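Local coordinates for protein MFP2b (Ascaris suum, PDB 2BJR) that probably enhances polymerisation of the major sperm protein (MSP) in the amoeboid motility of nematode sperm, and binds a zinc ion, at residues K7-A12 with E110-G115; P24-G29 with S268-Y273; Q30-V35 with L232-G237; R243-G248 with E261-I266. All blocks are in the same frame, centred on the assembly; numbering follows the deposited sequence.

Contact 1. Residues K7-A12 with E110-G115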
# COMPACT_ATOMS: atom_id res chain seq x y z
N LYS A 7 7.09 9.55 -22.47
CA LYS A 7 5.68 9.23 -22.63
C LYS A 7 4.86 10.13 -21.71
O LYS A 7 5.38 10.71 -20.76
CB LYS A 7 5.34 7.76 -22.34
CG LYS A 7 6.16 6.69 -23.09
CD LYS A 7 5.27 5.62 -23.73
CE LYS A 7 5.90 4.19 -23.66
NZ LYS A 7 4.92 3.13 -23.17
N GLU A 8 3.59 10.25 -22.02
CA GLU A 8 2.67 11.00 -21.17
C GLU A 8 2.29 10.09 -20.01
O GLU A 8 2.33 8.86 -20.13
CB GLU A 8 1.37 11.32 -21.90
CG GLU A 8 1.48 12.22 -23.12
CD GLU A 8 0.22 12.16 -23.98
OE1 GLU A 8 -0.81 11.52 -23.56
OE2 GLU A 8 0.25 12.77 -25.06
N ASP A 9 1.79 10.70 -18.95
CA ASP A 9 1.26 9.92 -17.84
C ASP A 9 0.15 9.00 -18.28
O ASP A 9 -0.67 9.35 -19.13
CB ASP A 9 0.74 10.87 -16.76
CG ASP A 9 1.73 11.91 -16.40
OD1 ASP A 9 2.81 11.53 -15.89
OD2 ASP A 9 1.56 13.11 -16.61
N THR A 10 0.09 7.83 -17.69
CA THR A 10 -1.01 6.92 -17.92
C THR A 10 -1.97 6.96 -16.76
O THR A 10 -1.61 6.62 -15.62
CB THR A 10 -0.55 5.47 -18.09
OG1 THR A 10 0.24 5.34 -19.27
CG2 THR A 10 -1.73 4.57 -18.36
N TRP A 11 -3.20 7.31 -17.09
CA TRP A 11 -4.32 7.26 -16.18
C TRP A 11 -5.13 6.06 -16.59
O TRP A 11 -5.90 6.09 -17.57
CB TRP A 11 -5.13 8.58 -16.24
CG TRP A 11 -4.32 9.71 -15.73
CD1 TRP A 11 -3.57 10.56 -16.46
CD2 TRP A 11 -4.14 10.11 -14.36
NE1 TRP A 11 -2.96 11.48 -15.65
CE2 TRP A 11 -3.30 11.22 -14.35
CE3 TRP A 11 -4.65 9.66 -13.14
CZ2 TRP A 11 -2.91 11.88 -13.18
CZ3 TRP A 11 -4.29 10.34 -11.99
CH2 TRP A 11 -3.42 11.42 -12.02
N ALA A 12 -4.95 4.98 -15.85
CA ALA A 12 -5.53 3.71 -16.21
C ALA A 12 -6.98 3.58 -15.88
O ALA A 12 -7.48 4.18 -14.94
CB ALA A 12 -4.72 2.56 -15.53
N GLU A 110 8.92 18.20 -14.70
CA GLU A 110 7.54 18.57 -15.11
C GLU A 110 6.56 18.18 -14.03
O GLU A 110 6.62 17.05 -13.57
CB GLU A 110 7.08 17.77 -16.32
CG GLU A 110 7.79 18.09 -17.60
CD GLU A 110 7.40 17.19 -18.75
OE1 GLU A 110 6.73 16.16 -18.54
OE2 GLU A 110 7.82 17.51 -19.88
N MSE A 111 5.64 19.05 -13.65
CA MSE A 111 4.69 18.74 -12.59
C MSE A 111 3.61 17.90 -13.17
O MSE A 111 3.10 18.18 -14.27
CB MSE A 111 4.10 20.00 -11.97
CG MSE A 111 5.03 20.92 -11.26
SE MSE A 111 6.19 20.07 -9.86
CE MSE A 111 7.78 19.76 -10.93
N LEU A 112 3.23 16.85 -12.47
CA LEU A 112 2.11 16.08 -12.91
C LEU A 112 0.86 16.96 -12.83
O LEU A 112 0.61 17.63 -11.82
CB LEU A 112 1.94 14.85 -12.10
CG LEU A 112 0.67 14.04 -12.33
CD1 LEU A 112 0.86 13.23 -13.58
CD2 LEU A 112 0.36 13.10 -11.15
N ARG A 113 0.08 16.94 -13.90
CA ARG A 113 -1.17 17.69 -13.92
C ARG A 113 -2.11 17.14 -14.97
O ARG A 113 -1.67 16.47 -15.92
CB ARG A 113 -0.92 19.16 -14.19
CG ARG A 113 -0.36 19.40 -15.58
CD ARG A 113 0.12 20.81 -15.78
NE ARG A 113 -1.02 21.74 -15.72
CZ ARG A 113 -0.89 23.05 -15.75
NH1 ARG A 113 0.32 23.60 -15.80
NH2 ARG A 113 -1.96 23.83 -15.70
N CYS A 114 -3.40 17.40 -14.79
CA CYS A 114 -4.43 17.22 -15.83
C CYS A 114 -5.19 18.51 -15.92
O CYS A 114 -5.88 18.90 -15.00
CB CYS A 114 -5.35 16.05 -15.54
SG CYS A 114 -4.53 14.47 -15.26
N GLY A 115 -4.97 19.24 -17.00
CA GLY A 115 -5.57 20.56 -17.11
C GLY A 115 -5.11 21.43 -15.96
O GLY A 115 -3.92 21.55 -15.66
O HOH W 1 1.56 15.84 -16.35
O HOH W 2 -1.34 13.73 -16.59

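Contact 2. Residues P24-G29 with S268-Y273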
# COMPACT_ATOMS: atom_id res chain seq x y z
N PRO A 24 -0.85 0.55 -9.88
CA PRO A 24 -1.41 1.85 -9.49
C PRO A 24 -0.43 2.65 -8.61
O PRO A 24 0.42 2.05 -7.93
CB PRO A 24 -2.68 1.45 -8.75
CG PRO A 24 -2.26 0.18 -8.08
CD PRO A 24 -1.49 -0.55 -9.17
N VAL A 25 -0.49 3.97 -8.65
CA VAL A 25 0.46 4.76 -7.92
C VAL A 25 -0.16 5.11 -6.57
O VAL A 25 -1.22 5.74 -6.51
CB VAL A 25 0.87 5.99 -8.69
CG1 VAL A 25 1.73 6.94 -7.81
CG2 VAL A 25 1.62 5.60 -9.98
N LYS A 26 0.50 4.70 -5.49
CA LYS A 26 0.07 5.10 -4.14
C LYS A 26 0.41 6.50 -3.75
O LYS A 26 1.44 7.01 -4.13
CB LYS A 26 0.74 4.16 -3.10
CG LYS A 26 0.48 2.74 -3.44
CD LYS A 26 0.91 1.87 -2.31
CE LYS A 26 -0.23 1.27 -1.56
NZ LYS A 26 0.36 0.33 -0.54
N ALA A 27 -0.45 7.16 -2.97
CA ALA A 27 -0.03 8.35 -2.24
C ALA A 27 1.17 8.00 -1.36
O ALA A 27 1.14 6.97 -0.70
CB ALA A 27 -1.12 8.84 -1.41
N LEU A 28 2.22 8.84 -1.40
CA LEU A 28 3.52 8.46 -0.79
C LEU A 28 3.33 8.10 0.65
O LEU A 28 2.76 8.88 1.40
CB LEU A 28 4.50 9.61 -0.86
CG LEU A 28 5.93 9.29 -0.36
CD1 LEU A 28 6.61 8.34 -1.27
CD2 LEU A 28 6.70 10.58 -0.17
N GLY A 29 3.82 6.95 1.06
CA GLY A 29 3.77 6.58 2.47
C GLY A 29 2.46 6.01 2.97
O GLY A 29 2.37 5.59 4.14
N SER A 268 -8.07 -7.35 -5.67
CA SER A 268 -6.85 -6.62 -5.38
C SER A 268 -6.32 -6.91 -3.96
O SER A 268 -7.06 -6.81 -2.99
CB SER A 268 -7.05 -5.13 -5.57
OG SER A 268 -7.10 -4.78 -6.95
N ILE A 269 -5.04 -7.29 -3.87
CA ILE A 269 -4.32 -7.51 -2.61
C ILE A 269 -2.98 -6.81 -2.65
O ILE A 269 -2.58 -6.27 -3.67
CB ILE A 269 -4.06 -9.01 -2.33
CG1 ILE A 269 -3.19 -9.61 -3.43
CG2 ILE A 269 -5.39 -9.73 -2.16
CD1 ILE A 269 -2.66 -11.00 -3.04
N GLN A 270 -2.30 -6.77 -1.50
CA GLN A 270 -0.95 -6.20 -1.43
C GLN A 270 -0.02 -7.30 -0.94
O GLN A 270 -0.31 -7.97 0.05
CB GLN A 270 -0.91 -4.98 -0.55
CG GLN A 270 -1.79 -3.84 -1.10
CD GLN A 270 -1.79 -2.62 -0.18
OE1 GLN A 270 -0.78 -2.33 0.42
NE2 GLN A 270 -2.90 -1.87 -0.15
N ILE A 271 1.08 -7.48 -1.64
CA ILE A 271 2.03 -8.50 -1.28
C ILE A 271 3.27 -7.88 -0.67
O ILE A 271 3.88 -6.96 -1.25
CB ILE A 271 2.40 -9.35 -2.49
CG1 ILE A 271 1.16 -10.11 -3.04
CG2 ILE A 271 3.54 -10.34 -2.12
CD1 ILE A 271 1.38 -10.93 -4.32
N LEU A 272 3.68 -8.40 0.49
CA LEU A 272 4.85 -7.87 1.18
C LEU A 272 6.13 -8.38 0.47
O LEU A 272 6.22 -9.55 0.14
CB LEU A 272 4.84 -8.28 2.68
CG LEU A 272 5.99 -7.74 3.50
CD1 LEU A 272 5.93 -6.26 3.58
CD2 LEU A 272 5.94 -8.31 4.89
N TYR A 273 7.08 -7.47 0.24
CA TYR A 273 8.34 -7.81 -0.39
C TYR A 273 9.50 -7.55 0.56
O TYR A 273 9.50 -6.57 1.30
CB TYR A 273 8.59 -6.93 -1.61
CG TYR A 273 7.93 -7.34 -2.91
CD1 TYR A 273 7.19 -8.50 -3.05
CD2 TYR A 273 8.09 -6.53 -4.02
CE1 TYR A 273 6.63 -8.85 -4.28
CE2 TYR A 273 7.54 -6.88 -5.26
CZ TYR A 273 6.82 -8.03 -5.39
OH TYR A 273 6.29 -8.35 -6.62

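Contact 3. Residues Q30-V35 with L232-G237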
# COMPACT_ATOMS: atom_id res chain seq x y z
N GLN A 30 1.44 5.92 2.12
CA GLN A 30 0.12 5.52 2.58
C GLN A 30 -0.16 4.08 2.21
O GLN A 30 0.19 3.63 1.12
CB GLN A 30 -0.97 6.46 2.01
CG GLN A 30 -0.63 7.95 2.13
CD GLN A 30 -0.28 8.35 3.57
OE1 GLN A 30 -1.04 8.03 4.50
NE2 GLN A 30 0.86 9.01 3.74
N GLN A 31 -0.86 3.37 3.10
CA GLN A 31 -1.07 1.95 2.92
C GLN A 31 -2.11 1.62 1.86
O GLN A 31 -1.97 0.63 1.16
CB GLN A 31 -1.46 1.28 4.24
CG GLN A 31 -1.44 -0.25 4.19
CD GLN A 31 0.00 -0.79 3.95
OE1 GLN A 31 0.88 -0.48 4.74
NE2 GLN A 31 0.22 -1.51 2.87
N ASN A 32 -3.16 2.45 1.76
CA ASN A 32 -4.31 2.09 0.98
C ASN A 32 -4.98 3.32 0.43
O ASN A 32 -6.15 3.59 0.71
CB ASN A 32 -5.25 1.30 1.81
CG ASN A 32 -6.45 0.74 1.03
OD1 ASN A 32 -6.37 0.48 -0.16
ND2 ASN A 32 -7.58 0.51 1.75
N MSE A 33 -4.20 4.10 -0.29
CA MSE A 33 -4.66 5.37 -0.84
C MSE A 33 -3.90 5.56 -2.15
O MSE A 33 -2.67 5.62 -2.14
CB MSE A 33 -4.39 6.52 0.13
CG MSE A 33 -4.96 7.84 -0.31
SE MSE A 33 -4.71 9.18 1.10
CE MSE A 33 -5.86 8.25 2.48
N TYR A 34 -4.64 5.71 -3.28
CA TYR A 34 -4.07 5.76 -4.62
C TYR A 34 -4.54 7.03 -5.34
O TYR A 34 -5.65 7.49 -5.11
CB TYR A 34 -4.43 4.51 -5.44
CG TYR A 34 -4.09 3.20 -4.77
CD1 TYR A 34 -4.93 2.64 -3.81
CD2 TYR A 34 -2.97 2.48 -5.14
CE1 TYR A 34 -4.61 1.44 -3.19
CE2 TYR A 34 -2.68 1.28 -4.56
CZ TYR A 34 -3.48 0.76 -3.61
OH TYR A 34 -3.16 -0.46 -3.11
N VAL A 35 -3.69 7.52 -6.24
CA VAL A 35 -3.94 8.74 -6.99
C VAL A 35 -5.01 8.45 -8.04
O VAL A 35 -4.84 7.57 -8.92
CB VAL A 35 -2.63 9.31 -7.65
CG1 VAL A 35 -2.92 10.62 -8.30
CG2 VAL A 35 -1.55 9.48 -6.59
N LEU A 232 -1.91 -8.61 2.32
CA LEU A 232 -2.87 -7.74 2.95
C LEU A 232 -4.06 -7.50 2.05
O LEU A 232 -3.91 -7.30 0.85
CB LEU A 232 -2.21 -6.42 3.24
CG LEU A 232 -3.02 -5.23 3.74
CD1 LEU A 232 -3.46 -5.48 5.13
CD2 LEU A 232 -2.21 -3.94 3.59
N TRP A 233 -5.24 -7.56 2.65
CA TRP A 233 -6.50 -7.28 1.99
C TRP A 233 -7.26 -6.32 2.94
O TRP A 233 -6.78 -6.01 4.03
CB TRP A 233 -7.25 -8.57 1.93
CG TRP A 233 -8.32 -8.69 0.96
CD1 TRP A 233 -8.34 -8.23 -0.31
CD2 TRP A 233 -9.54 -9.39 1.16
NE1 TRP A 233 -9.50 -8.62 -0.94
CE2 TRP A 233 -10.27 -9.32 -0.05
CE3 TRP A 233 -10.09 -10.11 2.23
CZ2 TRP A 233 -11.50 -9.96 -0.23
CZ3 TRP A 233 -11.33 -10.73 2.06
CH2 TRP A 233 -12.02 -10.64 0.84
N TYR A 234 -8.45 -5.88 2.51
CA TYR A 234 -9.28 -4.97 3.28
C TYR A 234 -10.73 -5.43 3.27
O TYR A 234 -11.21 -5.84 2.24
CB TYR A 234 -9.16 -3.58 2.69
CG TYR A 234 -7.92 -2.88 3.14
CD1 TYR A 234 -6.74 -2.96 2.37
CD2 TYR A 234 -7.90 -2.12 4.29
CE1 TYR A 234 -5.58 -2.40 2.79
CE2 TYR A 234 -6.72 -1.47 4.69
CZ TYR A 234 -5.56 -1.66 3.95
OH TYR A 234 -4.41 -1.03 4.31
N GLN A 235 -11.39 -5.37 4.42
CA GLN A 235 -12.83 -5.61 4.51
C GLN A 235 -13.43 -4.56 5.42
O GLN A 235 -12.99 -4.38 6.55
CB GLN A 235 -13.14 -6.97 5.15
CG GLN A 235 -13.09 -8.14 4.21
CD GLN A 235 -14.18 -8.10 3.12
OE1 GLN A 235 -15.23 -7.52 3.30
NE2 GLN A 235 -13.87 -8.66 1.96
N SER A 236 -14.40 -3.83 4.89
CA SER A 236 -14.98 -2.68 5.58
C SER A 236 -14.01 -1.69 6.15
O SER A 236 -14.17 -1.28 7.28
CB SER A 236 -15.88 -3.17 6.70
OG SER A 236 -16.86 -4.07 6.21
N GLY A 237 -12.97 -1.31 5.40
CA GLY A 237 -11.98 -0.40 5.88
C GLY A 237 -11.00 -0.99 6.89
O GLY A 237 -10.11 -0.31 7.34

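Contact 4. Residues R243-G248 with E261-I266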
# COMPACT_ATOMS: atom_id res chain seq x y z
N ARG A 243 -2.80 -15.08 3.76
CA ARG A 243 -1.80 -15.88 3.06
C ARG A 243 -2.04 -15.99 1.58
O ARG A 243 -3.18 -16.08 1.13
CB ARG A 243 -1.76 -17.26 3.69
CG ARG A 243 -2.93 -18.19 3.49
CD ARG A 243 -2.79 -19.51 4.25
NE ARG A 243 -3.98 -20.36 4.13
CZ ARG A 243 -5.07 -20.22 4.89
NH1 ARG A 243 -5.12 -19.28 5.82
NH2 ARG A 243 -6.11 -21.00 4.72
N ILE A 244 -0.95 -15.95 0.80
CA ILE A 244 -0.97 -16.35 -0.60
C ILE A 244 -0.06 -17.55 -0.86
O ILE A 244 0.84 -17.85 -0.08
CB ILE A 244 -0.62 -15.24 -1.55
CG1 ILE A 244 0.77 -14.69 -1.25
CG2 ILE A 244 -1.68 -14.14 -1.49
CD1 ILE A 244 1.36 -13.80 -2.35
N TRP A 245 -0.37 -18.28 -1.95
CA TRP A 245 0.50 -19.35 -2.42
C TRP A 245 0.40 -19.38 -3.93
O TRP A 245 -0.55 -18.83 -4.53
CB TRP A 245 0.11 -20.69 -1.83
CG TRP A 245 -1.28 -21.13 -2.17
CD1 TRP A 245 -1.64 -22.05 -3.12
CD2 TRP A 245 -2.51 -20.71 -1.55
NE1 TRP A 245 -3.00 -22.22 -3.13
CE2 TRP A 245 -3.57 -21.42 -2.18
CE3 TRP A 245 -2.83 -19.81 -0.53
CZ2 TRP A 245 -4.92 -21.24 -1.83
CZ3 TRP A 245 -4.17 -19.63 -0.19
CH2 TRP A 245 -5.20 -20.36 -0.82
N ASN A 246 1.38 -20.04 -4.54
CA ASN A 246 1.51 -20.10 -5.97
C ASN A 246 0.71 -21.33 -6.44
O ASN A 246 1.07 -22.46 -6.15
CB ASN A 246 2.97 -20.15 -6.34
CG ASN A 246 3.20 -20.16 -7.86
OD1 ASN A 246 2.26 -20.25 -8.65
ND2 ASN A 246 4.45 -20.02 -8.26
N ASP A 247 -0.40 -21.07 -7.10
CA ASP A 247 -1.29 -22.11 -7.61
C ASP A 247 -1.17 -22.15 -9.14
O ASP A 247 -1.79 -21.39 -9.90
CB ASP A 247 -2.72 -21.85 -7.14
CG ASP A 247 -3.72 -22.87 -7.67
OD1 ASP A 247 -3.34 -23.98 -8.10
OD2 ASP A 247 -4.93 -22.61 -7.67
N GLY A 248 -0.34 -23.06 -9.60
CA GLY A 248 -0.14 -23.24 -11.03
C GLY A 248 0.39 -22.03 -11.77
O GLY A 248 -0.00 -21.78 -12.89
N GLU A 261 -14.32 -17.22 6.04
CA GLU A 261 -13.18 -17.49 5.20
C GLU A 261 -13.46 -16.96 3.82
O GLU A 261 -14.57 -17.12 3.30
CB GLU A 261 -12.94 -18.97 5.12
CG GLU A 261 -11.77 -19.34 4.23
CD GLU A 261 -11.58 -20.85 4.09
OE1 GLU A 261 -12.54 -21.52 3.71
OE2 GLU A 261 -10.46 -21.33 4.26
N TYR A 262 -12.44 -16.33 3.22
CA TYR A 262 -12.51 -15.79 1.88
C TYR A 262 -11.40 -16.43 1.08
O TYR A 262 -10.22 -16.21 1.39
CB TYR A 262 -12.34 -14.29 1.90
CG TYR A 262 -13.36 -13.54 2.69
CD1 TYR A 262 -13.22 -13.38 4.06
CD2 TYR A 262 -14.48 -12.98 2.07
CE1 TYR A 262 -14.14 -12.70 4.78
CE2 TYR A 262 -15.39 -12.26 2.80
CZ TYR A 262 -15.22 -12.14 4.16
OH TYR A 262 -16.15 -11.43 4.90
N ARG A 263 -11.78 -17.24 0.09
CA ARG A 263 -10.82 -17.96 -0.79
C ARG A 263 -11.12 -17.73 -2.27
O ARG A 263 -10.44 -18.28 -3.09
CB ARG A 263 -10.97 -19.48 -0.61
CG ARG A 263 -10.36 -20.13 0.60
CD ARG A 263 -10.20 -21.67 0.44
NE ARG A 263 -8.93 -22.19 0.97
CZ ARG A 263 -7.96 -22.76 0.26
NH1 ARG A 263 -8.01 -22.92 -1.07
NH2 ARG A 263 -6.89 -23.19 0.90
N GLN A 264 -12.15 -16.99 -2.62
CA GLN A 264 -12.42 -16.69 -4.03
C GLN A 264 -12.95 -15.27 -4.18
O GLN A 264 -13.41 -14.66 -3.22
CB GLN A 264 -13.42 -17.71 -4.62
CG GLN A 264 -14.81 -17.65 -4.03
CD GLN A 264 -15.79 -18.75 -4.61
OE1 GLN A 264 -15.88 -18.96 -5.83
NE2 GLN A 264 -16.52 -19.41 -3.72
N LYS A 265 -12.83 -14.76 -5.41
CA LYS A 265 -13.27 -13.41 -5.78
C LYS A 265 -12.57 -12.36 -4.89
O LYS A 265 -13.18 -11.39 -4.45
CB LYS A 265 -14.78 -13.29 -5.72
CG LYS A 265 -15.50 -14.17 -6.78
CD LYS A 265 -17.02 -13.93 -6.77
CE LYS A 265 -17.75 -15.07 -7.48
NZ LYS A 265 -19.23 -14.98 -7.29
N ILE A 266 -11.30 -12.60 -4.62
CA ILE A 266 -10.55 -11.80 -3.65
C ILE A 266 -10.14 -10.45 -4.28
O ILE A 266 -10.13 -9.39 -3.60
CB ILE A 266 -9.28 -12.60 -3.19
CG1 ILE A 266 -9.63 -13.84 -2.38
CG2 ILE A 266 -8.34 -11.69 -2.37
CD1 ILE A 266 -10.58 -13.62 -1.37

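Contact 1. Residues K7-A12 with E110-G115
Leu112 and Cys114 meet Asp9 and Trp11 where the edge strand 10-15 of a six-stranded antiparallel sheet passes the chain leaving strand 110-111, edge of a separate three-stranded sheet. The backbones stay apart, with 7.9 Å between Asp9 CA and Leu112 CA, so side chains and two bridging waters make the contact. Leu112, with CG anti to its backbone N (chi1 172°), sends CD1 against the carboxylate of Asp9 and, at 4.0 Å, to CZ2 of Trp11. Next along, Arg113 takes part through its backbone: its N donates to water 1, which is hydrogen-bonded to Asp9 OD2 at 2.7 Å. Its carbonyl O accepts from water 2, which also donates to Asp9 OD2. The other carboxylate oxygen of Asp9 is held by Tyr93 OH and by a salt bridge to Arg165, which also pairs with Glu110; these bonds probably help to fix the carboxylate's rotation. Cys114 then brings SG obliquely against the five-membered ring of Trp11, 4.0 Å from its centroid and 40° off the normal, a sulfur-aromatic contact. The indole N-H joins the same network: water 2 lies in plane at the ring edge and accepts from Trp11 NE1 at 2.9 Å.

Contact 2. Residues P24-G29 with S268-Y273
The loop 24-29 runs without regular structure while 268-273 is extended strand, and their backbones are so far apart that one pair of long side chains, Lys26 and Gln270, makes the whole contact. It bridges two antiparallel beta-sheet regions of the chain: the loop leads into strand 34-40 of the first cytosolic motility protein region, and strand 268-274 lies within the sheet of the second. Only 66 Å² is buried between the segments, which fits two long side chains touching at their polar groups. They converge at a wide angle from the two backbones. Gln270 is stretched out past CG, carrying its amide straight out from the strand, whereas Lys26 bends at chi3 (108°), which turns CE and NZ toward that amide. Their polar ends belong to a small network built round Gln31. Lys26 NZ also donates to the backbone O of Gln31, and Gln31 NE2 donates to Gln270 OE1, so that this buried amide oxygen is gripped by an ammonium and an amide N-H. The positive charge would be expected to polarise the Gln270 carbonyl. Tyr34 touches both partners from strand 34-40, while Trp195, Leu232 and Tyr234 pack on Gln270. The hydrogen bond from Lys26 NZ to Gln270 OE1, 3.0 Å long, comes from above the carbonyl plane, 58° out of it and not on a lone pair, with a C=O...N angle of 111°.

Contact 3. Residues Q30-V35 with L232-G237
At the interface between the two cytosolic motility protein regions, the turn leading into strand 34-40 lays Gln31 and Asn32 against Leu232 and Tyr234 of strand 229-235. The evidence for an amide-aromatic stack is direct: the Asn32 amide and the Tyr234 ring lie 20° apart, with Asn32 ND2 over the centre of the ring face, 3.4 Å above its plane. Asn32 CG stands anti to the backbone N (chi1 -174°), which extends the amide across to the ring, and the hydrogen bond from Asn51 N to Asn32 OD1 helps hold it flat. Gln31 comes in at the ring's edge. Its CG touches Tyr234 OH at 3.1 Å, near the ring plane, and Asn32 CB lies 3.5 Å from Tyr234 OH, so both residues touch the hydroxyl, from directions roughly at right angles. A bend at chi2 (65°) turns the Gln31 amide toward Leu232, whose CD2 is 3.5 Å from Gln31 NE2. That nitrogen finds its polar partner in Gln270 OE1 of the adjoining strand 268-274. Across these segments the contact is therefore carried by packing, with Gln31 NE2 and both polar atoms of the Asn32 amide bonded beyond it. Leu232 and Tyr234, residues i and i+2 of their strand, face the same side of an antiparallel beta-sheet, here the face turned to the loop of the other region.

Contact 4. Residues R243-G248 with E261-I266
Trp245 and Arg263 meet at about a right angle beside a beta meander, the indole rim lying over one face of the guanidinium. Trp245 takes the position with CG between the backbone N and the carbonyl carbon (chi1 60°), and this carries the six-membered ring toward segment 261-266. Arg263 is bent at chi3 (139°), bringing its flat end to that rim. Trp245 CH2 lies 3.5 Å above the guanidinium plane, offset toward its rim, and Arg263 NH1 is 3.6 Å from Trp245 CZ2. With the planes 46° apart, the geometry is inclined, not parallel. Glu261, with CG anti to the backbone N and the chain stretched out beyond it, sets OE2 at the guanidinium edge, in its plane, in a long salt bridge of 3.7 Å between Arg263 NE and Glu261 OE2. Arg243 NH2 stands 4.4 Å from Glu261 OE2, beyond salt-bridge range. Arg243 NH2 is also 4.5 Å from Arg263 NH2, and the carboxylate of Glu224, which forms salt bridges with both arginines, probably offsets their like charges. Glu261 OE1 accepts a hydrogen bond from Gly341 N. Strand 250-257 is the middle strand of the meander, hydrogen-bonded to 238-247 on one side and 260-262 on the other.

All four contacts are partly buried. Contacts 2 and 3 lie nearest the middle of the chain, their centres about 3 and 7 Å from its centre, and both join the first motility-protein region to the second; contacts 1 and 4 lie about 21 and 19 Å out, each within one region, and contact 4 includes the exposed Arg263. Gln31 and Gln270 couple the central pair. Contact 4 belongs to the same sheet, tied to contact 3 by Trp233 NE1 and Ile266 O and to contact 2 by packing around Ile244. Trp11 meets Val35 between contacts 1 and 3. Amides against an aromatic ring and a leucine make contact 3, one ammonium enters contact 2, waters bridge contact 1, and arginines with carboxylates gather at contact 4.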